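Local coordinates for protein 432aa long hypothetical deoxyribodipyrimidine photolyase (Sulfolobus tokodaii, PDB 2E0I) that probably repairs cyclobutane pyrimidine dimers in DNA with a light-excited flavin cofactor, using a second bound FAD that may serve as a light-harvesting antenna, at residues I110-V113 with C114-G118; S217-K221 with F222-S226; D340-P343 with A344-N347. One frame throughout, in Å; residues are numbered along the deposited sequence.

All three contacts are local, made by side chains a few residues apart. Contact 1 is partly buried at the periphery, where helix 101-115 runs out; contacts 2 and 3 are buried near the middle of the chain, touch each other and share a bound FAD. The centre of contact 1 lies about 30 Å from each of theirs. Contacts 1 and 2 finish helices, contact 3 starts one. Their chemistry follows their place: a long salt bridge and an amide over the helix end in contact 1, a ring and a hydroxyl at a Schellman turn in contact 2, and an aspartate N-cap joined to flavin recognition in contact 3.

Contact 1 of 3, residues I110-V113 with C114-G118; sequences IRKV and CEENG
Lys112 and Glu116 lie alongside each other with their ends on the same side of helix 101-115, near its end, and NZ of Lys112 stands 3.7 Å from OE1 of Glu116 in a long salt bridge. The lysine is bent at both outer torsions, which brings its ammonium group back to the glutamate, whereas Glu116 is extended beyond CG. Arg111 and Glu115 pair differently: their side chains cross at a slant, and OE2 of Glu115 lies 3.1 Å from the aliphatic CG of Arg111 but 4.7 Å from its NH1. With CG anti to the backbone N (chi1 -176°) and a further bend at chi3, the arginine carries its guanidinium away from the carboxylate, the two planes 34° apart; NH1 makes a weak hydrogen bond to the carbonyl of Phe121. On the buried side, CG2 of Ile110 packs 4.1 Å from SG of Cys114, and both residues touch Phe121. Helical bonds continue up to Glu116 N, which gives to Lys112 O at 3.2 Å. Glu116 is then the first residue to leave helical geometry, and a side chain serves the next carbonyl: ND2 of Asn117 donates to Val113 O at 2.7 Å, nearly straight (161°). The donor lies in the carbonyl plane and the acceptor close to the amide plane, so the bond holds the amide's orientation. This helix end belongs to the beta-alpha-beta unit of strand 92-96, helix 101-115 and strand 120-124, in the Rossmann-like alpha/beta domain of photolyases.

Contact 2 of 3, residues S217-K221 with F222-S226; sequences SPHLK and FGTIS. With FAD (flavin-adenine dinucleotide), chain E.
His219 and Thr224 meet where the short helix 217-221 ends in a Schellman motif, with Gly223 turning the chain at positive phi. The backbone bonds come first. Phe222 N gives to Pro218 O at 3.0 Å. Two bonds then reach back into the last turn: Thr224 N gives to His219 O at 2.9 Å, and Gly223 N gives to Leu220 O.

The polar side-chain link repeats the span of the turn. OG1 of Thr224, placed between its own backbone N and carbonyl carbon (chi1 58°), lies at the edge of the imidazole and is hydrogen-bonded to His219 ND1 at 2.7 Å; either atom could be the donor. NE2 of the same ring is hydrogen-bonded to OE1 of Glu191, so both ring nitrogens are engaged and the ring's rotation is fixed, and Phe53 packs edge-to-face with it.

Among the apolar contacts, the Leu220 and Ile225 side chains cross at a slant, CD2 of Leu220 4.0 Å from CG1 of Ile225. The Lys221 chain passes over one face of Phe222, CE lying 3.9 Å from the ring centroid, only 16° off the normal, in a CH-pi contact. Beyond CE the chain rises away from that face, and NZ is hydrogen-bonded to O2' of a second FAD, distinct from the one whose phosphate meets Ser217.

Toward the FAD at Ser217, in the photolyase flavin-binding domain, OG of Ser217 is hydrogen-bonded to OD2 of Asp340, and CD1 of Leu220 lies against the adenosine ribose. At the start of the helix, the backbone N of Ser217 donates to phosphate oxygen O1P of that same FAD at 3.2 Å.

Contact 3 of 3, residues D340-P343 with A344-N347; sequences DYDP and AINN. With FAD (flavin-adenine dinucleotide), chain E.
Asn346 and Tyr341 meet beside the flavin, their amide and ring planes 74° apart. The asparagine CB lies 3.2 Å from FAD O4 and as near to the carbonyl O of Asp342. With CG anti to the backbone N (chi1 -175°), the amide runs along the O4/N5 edge of the isoalloxazine: CG is close to both O4 and N5, and OD1 comes to 3.2 Å from FAD N5. An asparagine facing N5 is a familiar feature of photolyases. The other branch, ND2, lies 3.6 Å from CE2 at the edge of the Tyr341 ring and is hydrogen-bonded to the carbonyl of Glu331, which sets the amide's orientation.

Asp342 is the N-cap of the helix that carries Asn346. Its OD1 accepts from Ile345 N at 3.3 Å in a straight bond (174°), met from above the carboxylate plane. The loop also reads the flavin's polar rim: FAD N3 gives to Asp340 O at 2.9 Å, and Asp342 N to FAD O4 at 3.2 Å. Tyr341 OH, by contrast, binds N7A of the second FAD, so this loop serves both cofactors.

Helix 343-353 starts here, touched by helix 238-256 at Ala344 and Ile345 and by helix 327-337 at Asn346 and Asn347, while the loop before it rests against helix 217-221.

Contact 1 of 3, residues I110-V113 with C114-G118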
loop_
_atom_site.group_PDB
_atom_site.type_symbol
_atom_site.label_atom_id
_atom_site.label_comp_id
_atom_site.label_asym_id
_atom_site.label_seq_id
_atom_site.Cartn_x
_atom_site.Cartn_y
_atom_site.Cartn_z
ATOM N N ILE A 110 -0.678 18.508 -15.890
ATOM C CA ILE A 110 0.696 19.007 -15.954
ATOM C C ILE A 110 1.136 19.062 -17.417
ATOM O O ILE A 110 1.876 19.963 -17.822
ATOM C CB ILE A 110 1.689 18.123 -15.149
ATOM C CG1 ILE A 110 1.320 18.140 -13.664
ATOM C CG2 ILE A 110 3.111 18.654 -15.319
ATOM C CD1 ILE A 110 2.161 17.204 -12.806
ATOM N N ARG A 111 0.663 18.100 -18.210
ATOM C CA ARG A 111 1.011 18.059 -19.620
ATOM C C ARG A 111 0.458 19.290 -20.329
ATOM O O ARG A 111 1.175 19.959 -21.077
ATOM C CB ARG A 111 0.479 16.791 -20.273
ATOM C CG ARG A 111 0.903 16.670 -21.716
ATOM C CD ARG A 111 0.562 15.319 -22.284
ATOM N NE ARG A 111 1.381 14.256 -21.706
ATOM C CZ ARG A 111 2.702 14.157 -21.849
ATOM N NH1 ARG A 111 3.366 15.069 -22.554
ATOM N NH2 ARG A 111 3.363 13.141 -21.295
ATOM N N LYS A 112 -0.812 19.596 -20.095
ATOM C CA LYS A 112 -1.410 20.782 -20.696
ATOM C C LYS A 112 -0.609 22.045 -20.342
ATOM O O LYS A 112 -0.250 22.829 -21.213
ATOM C CB LYS A 112 -2.847 20.940 -20.223
ATOM C CG LYS A 112 -3.840 20.077 -20.972
ATOM C CD LYS A 112 -5.277 20.508 -20.664
ATOM C CE LYS A 112 -5.437 22.051 -20.653
ATOM N NZ LYS A 112 -4.770 22.754 -21.812
ATOM N N VAL A 113 -0.327 22.233 -19.062
ATOM C CA VAL A 113 0.434 23.384 -18.610
ATOM C C VAL A 113 1.812 23.419 -19.266
ATOM O O VAL A 113 2.362 24.497 -19.526
ATOM C CB VAL A 113 0.602 23.348 -17.080
ATOM C CG1 VAL A 113 1.498 24.494 -16.610
ATOM C CG2 VAL A 113 -0.757 23.426 -16.429
ATOM N N CYS A 114 2.365 22.239 -19.532
ATOM C CA CYS A 114 3.686 22.142 -20.139
ATOM C C CYS A 114 3.719 22.539 -21.599
ATOM O O CYS A 114 4.665 23.189 -22.051
ATOM C CB CYS A 114 4.233 20.732 -19.985
ATOM S SG CYS A 114 5.036 20.483 -18.394
ATOM N N GLU A 115 2.690 22.140 -22.334
ATOM C CA GLU A 115 2.585 22.466 -23.751
ATOM C C GLU A 115 2.395 23.971 -23.959
ATOM O O GLU A 115 2.933 24.554 -24.899
ATOM C CB GLU A 115 1.418 21.691 -24.363
ATOM C CG GLU A 115 1.711 20.211 -24.551
ATOM C CD GLU A 115 0.463 19.388 -24.818
ATOM O OE1 GLU A 115 -0.460 19.892 -25.503
ATOM O OE2 GLU A 115 0.409 18.228 -24.349
ATOM N N GLU A 116 1.637 24.595 -23.066
ATOM C CA GLU A 116 1.373 26.019 -23.149
ATOM C C GLU A 116 2.464 26.838 -22.492
ATOM O O GLU A 116 2.192 27.899 -21.944
ATOM C CB GLU A 116 0.045 26.332 -22.468
ATOM C CG GLU A 116 -1.125 25.561 -23.043
ATOM C CD GLU A 116 -2.454 25.987 -22.436
ATOM O OE1 GLU A 116 -2.645 25.784 -21.213
ATOM O OE2 GLU A 116 -3.306 26.528 -23.184
ATOM N N ASN A 117 3.694 26.347 -22.530
ATOM C CA ASN A 117 4.809 27.061 -21.921
ATOM C C ASN A 117 6.085 26.593 -22.564
ATOM O O ASN A 117 7.175 27.071 -22.241
ATOM C CB ASN A 117 4.867 26.793 -20.419
ATOM C CG ASN A 117 3.937 27.690 -19.633
ATOM O OD1 ASN A 117 4.273 28.838 -19.327
ATOM N ND2 ASN A 117 2.747 27.172 -19.307
ATOM N N GLY A 118 5.935 25.642 -23.476
ATOM C CA GLY A 118 7.082 25.105 -24.178
ATOM C C GLY A 118 7.987 24.232 -23.331
ATOM O O GLY A 118 9.200 24.178 -23.560
#

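Contact 2 of 3, residues S217-K221 with F222-S226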
loop_
_atom_site.group_PDB
_atom_site.type_symbol
_atom_site.label_atom_id
_atom_site.label_comp_id
_atom_site.label_asym_id
_atom_site.label_seq_id
_atom_site.Cartn_x
_atom_site.Cartn_y
_atom_site.Cartn_z
ATOM N N SER A 217 6.511 -3.923 2.136
ATOM C CA SER A 217 5.462 -3.169 1.440
ATOM C C SER A 217 5.599 -1.643 1.487
ATOM O O SER A 217 5.561 -0.973 0.453
ATOM C CB SER A 217 4.094 -3.581 1.960
ATOM O OG SER A 217 4.102 -3.564 3.372
ATOM N N PRO A 218 5.774 -1.062 2.683
ATOM C CA PRO A 218 5.898 0.398 2.680
ATOM C C PRO A 218 7.107 0.900 1.867
ATOM O O PRO A 218 7.051 1.945 1.214
ATOM C CB PRO A 218 5.975 0.731 4.168
ATOM C CG PRO A 218 6.625 -0.473 4.738
ATOM C CD PRO A 218 5.980 -1.615 4.033
ATOM N N HIS A 219 8.196 0.149 1.882
ATOM C CA HIS A 219 9.380 0.551 1.133
ATOM C C HIS A 219 9.163 0.419 -0.386
ATOM O O HIS A 219 9.675 1.229 -1.174
ATOM C CB HIS A 219 10.574 -0.283 1.588
ATOM C CG HIS A 219 11.072 0.087 2.948
ATOM N ND1 HIS A 219 11.951 1.127 3.159
ATOM C CD2 HIS A 219 10.769 -0.403 4.174
ATOM C CE1 HIS A 219 12.170 1.262 4.456
ATOM N NE2 HIS A 219 11.463 0.346 5.093
ATOM N N LEU A 220 8.403 -0.598 -0.793
ATOM C CA LEU A 220 8.105 -0.805 -2.209
ATOM C C LEU A 220 7.095 0.257 -2.665
ATOM O O LEU A 220 7.284 0.914 -3.687
ATOM C CB LEU A 220 7.531 -2.210 -2.435
ATOM C CG LEU A 220 8.479 -3.385 -2.155
ATOM C CD1 LEU A 220 7.699 -4.674 -2.172
ATOM C CD2 LEU A 220 9.616 -3.415 -3.174
ATOM N N LYS A 221 6.037 0.432 -1.882
ATOM C CA LYS A 221 5.000 1.405 -2.185
ATOM C C LYS A 221 5.573 2.816 -2.316
ATOM O O LYS A 221 5.194 3.555 -3.225
ATOM C CB LYS A 221 3.916 1.348 -1.097
ATOM C CG LYS A 221 3.332 2.692 -0.664
ATOM C CD LYS A 221 2.424 3.296 -1.705
ATOM C CE LYS A 221 2.000 4.687 -1.284
ATOM N NZ LYS A 221 0.851 5.163 -2.111
ATOM N N PHE A 222 6.485 3.198 -1.424
ATOM C CA PHE A 222 7.066 4.536 -1.494
ATOM C C PHE A 222 8.368 4.601 -2.274
ATOM O O PHE A 222 8.976 5.660 -2.399
ATOM C CB PHE A 222 7.237 5.101 -0.094
ATOM C CG PHE A 222 5.969 5.679 0.463
ATOM C CD1 PHE A 222 5.432 6.855 -0.074
ATOM C CD2 PHE A 222 5.288 5.035 1.488
ATOM C CE1 PHE A 222 4.236 7.378 0.401
ATOM C CE2 PHE A 222 4.092 5.552 1.970
ATOM C CZ PHE A 222 3.563 6.732 1.421
ATOM N N GLY A 223 8.790 3.453 -2.795
ATOM C CA GLY A 223 9.994 3.381 -3.609
ATOM C C GLY A 223 11.363 3.674 -3.021
ATOM O O GLY A 223 12.204 4.239 -3.725
ATOM N N THR A 224 11.614 3.310 -1.763
ATOM C CA THR A 224 12.934 3.544 -1.205
ATOM C C THR A 224 13.886 2.552 -1.882
ATOM O O THR A 224 15.102 2.738 -1.886
ATOM C CB THR A 224 12.946 3.360 0.313
ATOM O OG1 THR A 224 12.495 2.040 0.650
ATOM C CG2 THR A 224 12.052 4.400 0.956
ATOM N N ILE A 225 13.317 1.485 -2.440
ATOM C CA ILE A 225 14.074 0.481 -3.204
ATOM C C ILE A 225 13.190 0.152 -4.411
ATOM O O ILE A 225 11.965 0.185 -4.304
ATOM C CB ILE A 225 14.344 -0.831 -2.417
ATOM C CG1 ILE A 225 13.044 -1.557 -2.127
ATOM C CG2 ILE A 225 15.054 -0.529 -1.115
ATOM C CD1 ILE A 225 13.274 -2.862 -1.443
ATOM N N SER A 226 13.783 -0.155 -5.559
ATOM C CA SER A 226 12.963 -0.446 -6.724
ATOM C C SER A 226 12.462 -1.884 -6.782
ATOM O O SER A 226 13.058 -2.799 -6.222
ATOM C CB SER A 226 13.716 -0.138 -8.006
ATOM O OG SER A 226 14.401 -1.286 -8.448
HETATM P PA FAD E . 5.390 -10.441 3.106
HETATM O O1A FAD E . 6.694 -10.438 3.809
HETATM O O2A FAD E . 4.610 -11.651 2.768
HETATM O O5B FAD E . 6.013 -10.139 1.652
HETATM C C5B FAD E . 5.344 -10.526 0.450
HETATM C C4B FAD E . 5.416 -9.393 -0.575
HETATM O O4B FAD E . 4.738 -9.743 -1.794
HETATM C C3B FAD E . 4.719 -8.151 -0.017
HETATM O O3B FAD E . 5.704 -7.303 0.580
HETATM C C2B FAD E . 4.234 -7.495 -1.307
HETATM O O2B FAD E . 5.336 -6.892 -1.987
HETATM C C1B FAD E . 3.755 -8.730 -2.072
HETATM N N9A FAD E . 2.428 -9.193 -1.601
HETATM C C8A FAD E . 2.183 -10.160 -0.718
HETATM N N7A FAD E . 0.869 -10.353 -0.620
HETATM C C5A FAD E . 0.269 -9.501 -1.446
HETATM C C6A FAD E . -1.053 -9.225 -1.779
HETATM N N6A FAD E . -2.052 -9.913 -1.237
HETATM N N1A FAD E . -1.311 -8.254 -2.668
HETATM C C2A FAD E . -0.340 -7.559 -3.236
HETATM N N3A FAD E . 0.927 -7.799 -2.947
HETATM C C4A FAD E . 1.261 -8.753 -2.066
HETATM N N1 FAD E . -0.332 -4.341 0.462
HETATM C C2 FAD E . 0.117 -3.028 0.266
HETATM O O2 FAD E . 1.291 -2.803 -0.020
HETATM N N3 FAD E . -0.764 -1.955 0.449
HETATM C C4 FAD E . -2.086 -2.206 0.836
HETATM O O4 FAD E . -2.874 -1.268 0.942
HETATM C C4X FAD E . -2.521 -3.510 1.046
HETATM N N5 FAD E . -3.819 -3.737 1.517
HETATM C C5X FAD E . -4.279 -5.045 1.713
HETATM C C6 FAD E . -5.579 -5.246 2.166
HETATM C C7 FAD E . -6.061 -6.540 2.331
HETATM C C7M FAD E . -7.505 -6.732 2.801
HETATM C C8 FAD E . -5.238 -7.630 2.050
HETATM C C8M FAD E . -5.749 -9.065 2.196
HETATM C C9 FAD E . -3.939 -7.418 1.599
HETATM C C9A FAD E . -3.449 -6.127 1.420
HETATM N N10 FAD E . -2.144 -5.899 0.944
HETATM C C10 FAD E . -1.654 -4.585 0.856
HETATM C "C1'" FAD E . -1.271 -7.042 0.574
HETATM C "C2'" FAD E . -0.366 -7.638 1.656
HETATM O "O2'" FAD E . -1.130 -7.986 2.813
HETATM C "C3'" FAD E . 0.781 -6.701 2.045
HETATM O "O3'" FAD E . 1.502 -6.324 0.869
HETATM C "C4'" FAD E . 1.752 -7.382 3.011
HETATM O "O4'" FAD E . 1.058 -7.821 4.182
HETATM C "C5'" FAD E . 2.878 -6.430 3.420
HETATM O "O5'" FAD E . 3.732 -7.030 4.400
HETATM P P FAD E . 5.101 -7.771 3.988
HETATM O O1P FAD E . 5.862 -6.864 3.101
HETATM O O2P FAD E . 5.743 -8.227 5.241
HETATM O O3P FAD E . 4.593 -9.039 3.130
#

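Contact 3 of 3, residues D340-P343 with A344-N347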
loop_
_atom_site.group_PDB
_atom_site.type_symbol
_atom_site.label_atom_id
_atom_site.label_comp_id
_atom_site.label_asym_id
_atom_site.label_seq_id
_atom_site.Cartn_x
_atom_site.Cartn_y
_atom_site.Cartn_z
ATOM N N ASP A 340 1.595 1.151 4.570
ATOM C CA ASP A 340 1.894 0.823 3.173
ATOM C C ASP A 340 0.718 1.030 2.209
ATOM O O ASP A 340 0.701 0.476 1.107
ATOM C CB ASP A 340 2.378 -0.638 3.068
ATOM C CG ASP A 340 1.336 -1.645 3.578
ATOM O OD1 ASP A 340 0.164 -1.241 3.767
ATOM O OD2 ASP A 340 1.677 -2.840 3.785
ATOM N N TYR A 341 -0.259 1.837 2.601
ATOM C CA TYR A 341 -1.417 2.038 1.742
ATOM C C TYR A 341 -1.153 2.258 0.259
ATOM O O TYR A 341 -0.458 3.194 -0.142
ATOM C CB TYR A 341 -2.282 3.193 2.250
ATOM C CG TYR A 341 -3.460 3.468 1.344
ATOM C CD1 TYR A 341 -3.566 4.669 0.647
ATOM C CD2 TYR A 341 -4.450 2.505 1.155
ATOM C CE1 TYR A 341 -4.631 4.903 -0.218
ATOM C CE2 TYR A 341 -5.512 2.723 0.296
ATOM C CZ TYR A 341 -5.599 3.925 -0.387
ATOM O OH TYR A 341 -6.655 4.145 -1.238
ATOM N N ASP A 342 -1.731 1.379 -0.549
ATOM C CA ASP A 342 -1.627 1.476 -1.996
ATOM C C ASP A 342 -3.057 1.366 -2.539
ATOM O O ASP A 342 -3.669 0.296 -2.476
ATOM C CB ASP A 342 -0.768 0.345 -2.546
ATOM C CG ASP A 342 -0.424 0.542 -4.009
ATOM O OD1 ASP A 342 -1.361 0.594 -4.852
ATOM O OD2 ASP A 342 0.794 0.651 -4.303
ATOM N N PRO A 343 -3.603 2.470 -3.086
ATOM C CA PRO A 343 -4.969 2.462 -3.619
ATOM C C PRO A 343 -5.370 1.211 -4.393
ATOM O O PRO A 343 -6.351 0.560 -4.041
ATOM C CB PRO A 343 -5.007 3.723 -4.477
ATOM C CG PRO A 343 -4.080 4.644 -3.753
ATOM C CD PRO A 343 -2.925 3.741 -3.407
ATOM N N ALA A 344 -4.607 0.870 -5.429
ATOM C CA ALA A 344 -4.932 -0.301 -6.257
ATOM C C ALA A 344 -4.734 -1.635 -5.557
ATOM O O ALA A 344 -5.564 -2.537 -5.664
ATOM C CB ALA A 344 -4.118 -0.281 -7.539
ATOM N N ILE A 345 -3.626 -1.768 -4.845
ATOM C CA ILE A 345 -3.359 -3.007 -4.147
ATOM C C ILE A 345 -4.366 -3.206 -3.015
ATOM O O ILE A 345 -4.872 -4.310 -2.825
ATOM C CB ILE A 345 -1.897 -3.030 -3.631
ATOM C CG1 ILE A 345 -0.948 -2.918 -4.837
ATOM C CG2 ILE A 345 -1.628 -4.303 -2.842
ATOM C CD1 ILE A 345 0.520 -2.934 -4.503
ATOM N N ASN A 346 -4.682 -2.144 -2.282
ATOM C CA ASN A 346 -5.652 -2.259 -1.198
ATOM C C ASN A 346 -7.026 -2.605 -1.782
ATOM O O ASN A 346 -7.708 -3.517 -1.300
ATOM C CB ASN A 346 -5.733 -0.952 -0.399
ATOM C CG ASN A 346 -6.640 -1.067 0.825
ATOM O OD1 ASN A 346 -6.504 -1.986 1.631
ATOM N ND2 ASN A 346 -7.565 -0.128 0.969
ATOM N N ASN A 347 -7.429 -1.884 -2.828
ATOM C CA ASN A 347 -8.717 -2.131 -3.465
ATOM C C ASN A 347 -8.821 -3.563 -3.997
ATOM O O ASN A 347 -9.803 -4.274 -3.723
ATOM C CB ASN A 347 -8.927 -1.150 -4.615
ATOM C CG ASN A 347 -10.310 -1.262 -5.216
ATOM O OD1 ASN A 347 -10.634 -2.245 -5.894
ATOM N ND2 ASN A 347 -11.150 -0.263 -4.953
HETATM P PA FAD E . 5.390 -10.441 3.106
HETATM O O1A FAD E . 6.694 -10.438 3.809
HETATM O O2A FAD E . 4.610 -11.651 2.768
HETATM O O5B FAD E . 6.013 -10.139 1.652
HETATM C C5B FAD E . 5.344 -10.526 0.450
HETATM C C4B FAD E . 5.416 -9.393 -0.575
HETATM O O4B FAD E . 4.738 -9.743 -1.794
HETATM C C3B FAD E . 4.719 -8.151 -0.017
HETATM O O3B FAD E . 5.704 -7.303 0.580
HETATM C C2B FAD E . 4.234 -7.495 -1.307
HETATM O O2B FAD E . 5.336 -6.892 -1.987
HETATM C C1B FAD E . 3.755 -8.730 -2.072
HETATM N N9A FAD E . 2.428 -9.193 -1.601
HETATM C C8A FAD E . 2.183 -10.160 -0.718
HETATM N N7A FAD E . 0.869 -10.353 -0.620
HETATM C C5A FAD E . 0.269 -9.501 -1.446
HETATM C C6A FAD E . -1.053 -9.225 -1.779
HETATM N N6A FAD E . -2.052 -9.913 -1.237
HETATM N N1A FAD E . -1.311 -8.254 -2.668
HETATM C C2A FAD E . -0.340 -7.559 -3.236
HETATM N N3A FAD E . 0.927 -7.799 -2.947
HETATM C C4A FAD E . 1.261 -8.753 -2.066
HETATM N N1 FAD E . -0.332 -4.341 0.462
HETATM C C2 FAD E . 0.117 -3.028 0.266
HETATM O O2 FAD E . 1.291 -2.803 -0.020
HETATM N N3 FAD E . -0.764 -1.955 0.449
HETATM C C4 FAD E . -2.086 -2.206 0.836
HETATM O O4 FAD E . -2.874 -1.268 0.942
HETATM C C4X FAD E . -2.521 -3.510 1.046
HETATM N N5 FAD E . -3.819 -3.737 1.517
HETATM C C5X FAD E . -4.279 -5.045 1.713
HETATM C C6 FAD E . -5.579 -5.246 2.166
HETATM C C7 FAD E . -6.061 -6.540 2.331
HETATM C C7M FAD E . -7.505 -6.732 2.801
HETATM C C8 FAD E . -5.238 -7.630 2.050
HETATM C C8M FAD E . -5.749 -9.065 2.196
HETATM C C9 FAD E . -3.939 -7.418 1.599
HETATM C C9A FAD E . -3.449 -6.127 1.420
HETATM N N10 FAD E . -2.144 -5.899 0.944
HETATM C C10 FAD E . -1.654 -4.585 0.856
HETATM C "C1'" FAD E . -1.271 -7.042 0.574
HETATM C "C2'" FAD E . -0.366 -7.638 1.656
HETATM O "O2'" FAD E . -1.130 -7.986 2.813
HETATM C "C3'" FAD E . 0.781 -6.701 2.045
HETATM O "O3'" FAD E . 1.502 -6.324 0.869
HETATM C "C4'" FAD E . 1.752 -7.382 3.011
HETATM O "O4'" FAD E . 1.058 -7.821 4.182
HETATM C "C5'" FAD E . 2.878 -6.430 3.420
HETATM O "O5'" FAD E . 3.732 -7.030 4.400
HETATM P P FAD E . 5.101 -7.771 3.988
HETATM O O1P FAD E . 5.862 -6.864 3.101
HETATM O O2P FAD E . 5.743 -8.227 5.241
HETATM O O3P FAD E . 4.593 -9.039 3.130
#